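Local coordinates for protein putative N-acetylmuramoyl-L-alanine amidase (Enterococcus phage phiM1EF22, PDB 7D55) that probably binds the enterococcal cell wall as the tetrameric cell binding domain of a phage endolysin, a putative N-acetylmuramoyl-L-alanine amidase, at residues A[1-9]-A[20-30]. Sequence-based numbering, arbitrary orientation.
Sequences MYCLYERPI and GDAWTVMFCNG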
loop_
_atom_site.group_PDB
_atom_site.type_symbol
_atom_site.label_atom_id
_atom_site.label_comp_id
_atom_site.label_asym_id
_atom_site.label_seq_id
_atom_site.Cartn_x
_atom_site.Cartn_y
_atom_site.Cartn_z
ATOM N N MET A 1 -3.254 -7.252 3.632
ATOM C CA MET A 1 -4.678 -7.061 3.893
ATOM C C MET A 1 -5.442 -6.716 2.630
ATOM O O MET A 1 -5.512 -5.555 2.217
ATOM C CB MET A 1 -4.912 -5.971 4.939
ATOM C CG MET A 1 -4.685 -6.474 6.344
ATOM S SD MET A 1 -5.227 -5.310 7.592
ATOM C CE MET A 1 -6.991 -5.249 7.299
ATOM N N TYR A 2 -6.009 -7.745 2.026
ATOM C CA TYR A 2 -6.807 -7.627 0.819
ATOM C C TYR A 2 -8.103 -8.386 1.029
ATOM O O TYR A 2 -8.147 -9.377 1.760
ATOM C CB TYR A 2 -6.077 -8.256 -0.361
ATOM C CG TYR A 2 -4.767 -7.585 -0.672
ATOM C CD1 TYR A 2 -4.705 -6.524 -1.565
ATOM C CD2 TYR A 2 -3.589 -8.007 -0.057
ATOM C CE1 TYR A 2 -3.509 -5.898 -1.841
ATOM C CE2 TYR A 2 -2.385 -7.385 -0.329
ATOM C CZ TYR A 2 -2.352 -6.331 -1.222
ATOM O OH TYR A 2 -1.160 -5.707 -1.505
ATOM N N CYS A 3 -9.161 -7.926 0.368
ATOM C CA CYS A 3 -10.369 -8.732 0.311
ATOM C C CYS A 3 -11.247 -8.221 -0.815
ATOM O O CYS A 3 -11.068 -7.105 -1.311
ATOM C CB CYS A 3 -11.131 -8.734 1.642
ATOM S SG CYS A 3 -11.803 -7.150 2.171
ATOM N N LEU A 4 -12.170 -9.079 -1.242
ATOM C CA LEU A 4 -13.308 -8.692 -2.060
ATOM C C LEU A 4 -14.559 -8.822 -1.209
ATOM O O LEU A 4 -14.637 -9.680 -0.324
ATOM C CB LEU A 4 -13.449 -9.612 -3.274
ATOM C CG LEU A 4 -12.321 -9.500 -4.307
ATOM C CD1 LEU A 4 -12.275 -10.730 -5.217
ATOM C CD2 LEU A 4 -12.503 -8.222 -5.115
ATOM N N TYR A 5 -15.542 -7.968 -1.475
ATOM C CA TYR A 5 -16.804 -8.030 -0.749
ATOM C C TYR A 5 -17.878 -7.403 -1.619
ATOM O O TYR A 5 -17.592 -6.797 -2.652
ATOM C CB TYR A 5 -16.719 -7.332 0.623
ATOM C CG TYR A 5 -16.469 -5.841 0.554
ATOM C CD1 TYR A 5 -15.182 -5.337 0.422
ATOM C CD2 TYR A 5 -17.526 -4.933 0.640
ATOM C CE1 TYR A 5 -14.948 -3.967 0.370
ATOM C CE2 TYR A 5 -17.302 -3.554 0.598
ATOM C CZ TYR A 5 -16.014 -3.084 0.458
ATOM O OH TYR A 5 -15.785 -1.725 0.399
ATOM N N GLU A 6 -19.126 -7.553 -1.191
ATOM C CA GLU A 6 -20.242 -6.929 -1.883
ATOM C C GLU A 6 -20.914 -5.925 -0.960
ATOM O O GLU A 6 -20.962 -6.128 0.255
ATOM C CB GLU A 6 -21.254 -7.989 -2.312
ATOM C CG GLU A 6 -20.733 -8.876 -3.431
ATOM C CD GLU A 6 -21.653 -10.042 -3.731
ATOM O OE1 GLU A 6 -21.215 -11.199 -3.617
ATOM O OE2 GLU A 6 -22.815 -9.808 -4.081
ATOM N N ARG A 7 -21.448 -4.849 -1.537
ATOM C CA ARG A 7 -22.117 -3.819 -0.755
ATOM C C ARG A 7 -23.150 -3.119 -1.631
ATOM O O ARG A 7 -23.075 -3.188 -2.870
ATOM C CB ARG A 7 -21.108 -2.820 -0.160
ATOM C CG ARG A 7 -20.289 -2.072 -1.193
ATOM C CD ARG A 7 -20.764 -0.633 -1.330
ATOM N NE ARG A 7 -20.522 0.109 -0.096
ATOM C CZ ARG A 7 -21.450 0.740 0.621
ATOM N NH1 ARG A 7 -22.724 0.752 0.228
ATOM N NH2 ARG A 7 -21.093 1.375 1.736
ATOM N N PRO A 8 -24.147 -2.465 -1.029
ATOM C CA PRO A 8 -25.239 -1.890 -1.829
ATOM C C PRO A 8 -24.826 -0.667 -2.638
ATOM O O PRO A 8 -23.949 0.117 -2.252
ATOM C CB PRO A 8 -26.292 -1.514 -0.779
ATOM C CG PRO A 8 -25.986 -2.390 0.389
ATOM C CD PRO A 8 -24.483 -2.484 0.411
ATOM N N ILE A 9 -25.526 -0.486 -3.757
ATOM C CA ILE A 9 -25.312 0.634 -4.663
ATOM C C ILE A 9 -26.665 1.042 -5.226
ATOM O O ILE A 9 -27.562 0.211 -5.400
ATOM C CB ILE A 9 -24.295 0.279 -5.787
ATOM C CG1 ILE A 9 -23.979 1.494 -6.652
ATOM C CG2 ILE A 9 -24.815 -0.847 -6.667
ATOM C CD1 ILE A 9 -22.785 1.287 -7.563
ATOM N N GLY A 20 -29.071 0.820 -0.961
ATOM C CA GLY A 20 -29.067 0.686 -2.404
ATOM C C GLY A 20 -29.931 -0.474 -2.861
ATOM O O GLY A 20 -30.090 -1.473 -2.160
ATOM N N ASP A 21 -30.492 -0.333 -4.059
ATOM C CA ASP A 21 -31.379 -1.344 -4.608
ATOM C C ASP A 21 -30.635 -2.438 -5.357
ATOM O O ASP A 21 -31.269 -3.406 -5.798
ATOM C CB ASP A 21 -32.383 -0.702 -5.561
ATOM C CG ASP A 21 -31.716 -0.101 -6.780
ATOM O OD1 ASP A 21 -30.773 0.697 -6.617
ATOM O OD2 ASP A 21 -32.122 -0.443 -7.907
ATOM N N ALA A 22 -29.321 -2.300 -5.530
ATOM C CA ALA A 22 -28.508 -3.305 -6.191
ATOM C C ALA A 22 -27.230 -3.496 -5.381
ATOM O O ALA A 22 -27.020 -2.848 -4.347
ATOM C CB ALA A 22 -28.267 -2.940 -7.667
ATOM N N TRP A 23 -26.377 -4.403 -5.843
ATOM C CA TRP A 23 -25.142 -4.736 -5.148
ATOM C C TRP A 23 -23.980 -4.634 -6.115
ATOM O O TRP A 23 -24.136 -4.887 -7.314
ATOM C CB TRP A 23 -25.204 -6.164 -4.549
ATOM C CG TRP A 23 -26.244 -6.244 -3.485
ATOM C CD1 TRP A 23 -27.589 -6.366 -3.662
ATOM C CD2 TRP A 23 -26.031 -6.143 -2.075
ATOM N NE1 TRP A 23 -28.232 -6.367 -2.441
ATOM C CE2 TRP A 23 -27.291 -6.229 -1.452
ATOM C CE3 TRP A 23 -24.894 -6.000 -1.274
ATOM C CZ2 TRP A 23 -27.444 -6.172 -0.070
ATOM C CZ3 TRP A 23 -25.050 -5.959 0.111
ATOM C CH2 TRP A 23 -26.314 -6.033 0.693
ATOM N N THR A 24 -22.818 -4.246 -5.586
ATOM C CA THR A 24 -21.581 -4.250 -6.347
ATOM C C THR A 24 -20.471 -4.914 -5.546
ATOM O O THR A 24 -20.431 -4.849 -4.313
ATOM C CB THR A 24 -21.123 -2.845 -6.743
ATOM O OG1 THR A 24 -19.958 -2.943 -7.581
ATOM C CG2 THR A 24 -20.798 -2.002 -5.500
ATOM N N VAL A 25 -19.577 -5.579 -6.273
ATOM C CA VAL A 25 -18.337 -6.058 -5.688
ATOM C C VAL A 25 -17.412 -4.872 -5.477
ATOM O O VAL A 25 -17.431 -3.905 -6.252
ATOM C CB VAL A 25 -17.711 -7.135 -6.594
ATOM C CG1 VAL A 25 -16.398 -7.634 -6.022
ATOM C CG2 VAL A 25 -18.667 -8.288 -6.737
ATOM N N MET A 26 -16.629 -4.930 -4.405
ATOM C CA MET A 26 -15.600 -3.954 -4.089
ATOM C C MET A 26 -14.318 -4.702 -3.754
ATOM O O MET A 26 -14.345 -5.857 -3.311
ATOM C CB MET A 26 -15.973 -3.119 -2.853
ATOM C CG MET A 26 -17.295 -2.353 -2.951
ATOM S SD MET A 26 -17.253 -0.845 -3.945
ATOM C CE MET A 26 -16.157 0.185 -2.965
ATOM N N PHE A 27 -13.202 -4.002 -3.933
ATOM C CA PHE A 27 -11.864 -4.522 -3.690
ATOM C C PHE A 27 -11.190 -3.621 -2.667
ATOM O O PHE A 27 -11.112 -2.404 -2.858
ATOM C CB PHE A 27 -11.057 -4.518 -4.992
ATOM C CG PHE A 27 -9.596 -4.794 -4.806
ATOM C CD1 PHE A 27 -9.176 -5.961 -4.183
ATOM C CD2 PHE A 27 -8.641 -3.917 -5.307
ATOM C CE1 PHE A 27 -7.826 -6.228 -4.024
ATOM C CE2 PHE A 27 -7.291 -4.174 -5.158
ATOM C CZ PHE A 27 -6.881 -5.342 -4.520
ATOM N N CYS A 28 -10.709 -4.213 -1.582
ATOM C CA CYS A 28 -9.963 -3.489 -0.562
ATOM C C CYS A 28 -8.519 -3.956 -0.602
ATOM O O CYS A 28 -8.261 -5.162 -0.650
ATOM C CB CYS A 28 -10.549 -3.769 0.819
ATOM S SG CYS A 28 -9.614 -2.959 2.114
ATOM N N ASN A 29 -7.583 -3.006 -0.591
ATOM C CA ASN A 29 -6.156 -3.323 -0.608
ATOM C C ASN A 29 -5.451 -2.888 0.674
ATOM O O ASN A 29 -4.218 -2.764 0.693
ATOM C CB ASN A 29 -5.478 -2.699 -1.832
ATOM C CG ASN A 29 -5.676 -1.194 -1.893
ATOM O OD1 ASN A 29 -6.089 -0.578 -0.911
ATOM N ND2 ASN A 29 -5.411 -0.603 -3.053
ATOM N N GLY A 30 -6.205 -2.634 1.749
ATOM C CA GLY A 30 -5.617 -2.129 2.974
ATOM C C GLY A 30 -5.407 -0.634 2.990
ATOM O O GLY A 30 -5.142 -0.069 4.064
#
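Y5 and M26 face each other as a hydrogen-bonded pair of two antiparallel strands, 3-9 and 22-28, the arms of a beta-hairpin with a long connection, and illustrate how side chains pack across a ladder as well as along it. With chi1 at 64°, the Y5 ring swings across to its partner and lays one face against M26, whose CB stands 3.6 Å from the ring centroid in a CH-pi contact. M26 CG, anti to its carbonyl carbon (chi1 -58°), meets R7 CG at 3.5 Å, giving the methionine a neighbour on each of two alternate residues. A second CH-pi contact lies near the far end, where P8 CG sits 3.9 Å from the centroid of the W23 six-membered ring, over its face, while the E6 carbonyl carbon meets that indole at its edge. On the face bearing L4, E6, V25 and F27, L4 CD2 touches both V25 CG1 and F27 CB at 4.0 Å.

Eight backbone hydrogen bonds, in reciprocal pairs from C3-C28 to I9-A22, set this register; M26 N to Y5 O is the shortest at 2.7 Å. At the I9 end, strand 22-28 opens with a classic beta bulge, where two residues, D21 and A22, stand opposite I9 alone. R7 is bent so that NH1 reaches P8 O at 2.8 Å in the guanidinium plane, while NH2 forms a salt bridge with E76, whose other carboxylate oxygen is hydrogen-bonded to the Y5 hydroxyl.

The Y2 and N29 end meets neighbouring subunits of the tetramer. E76 belongs to helix 71-78, which covers the Y5 and R7 face. Strand 22-28 is the middle strand of a mixed five-stranded sheet, with 3-9 between it and 59-60, and 33-36 on its other side.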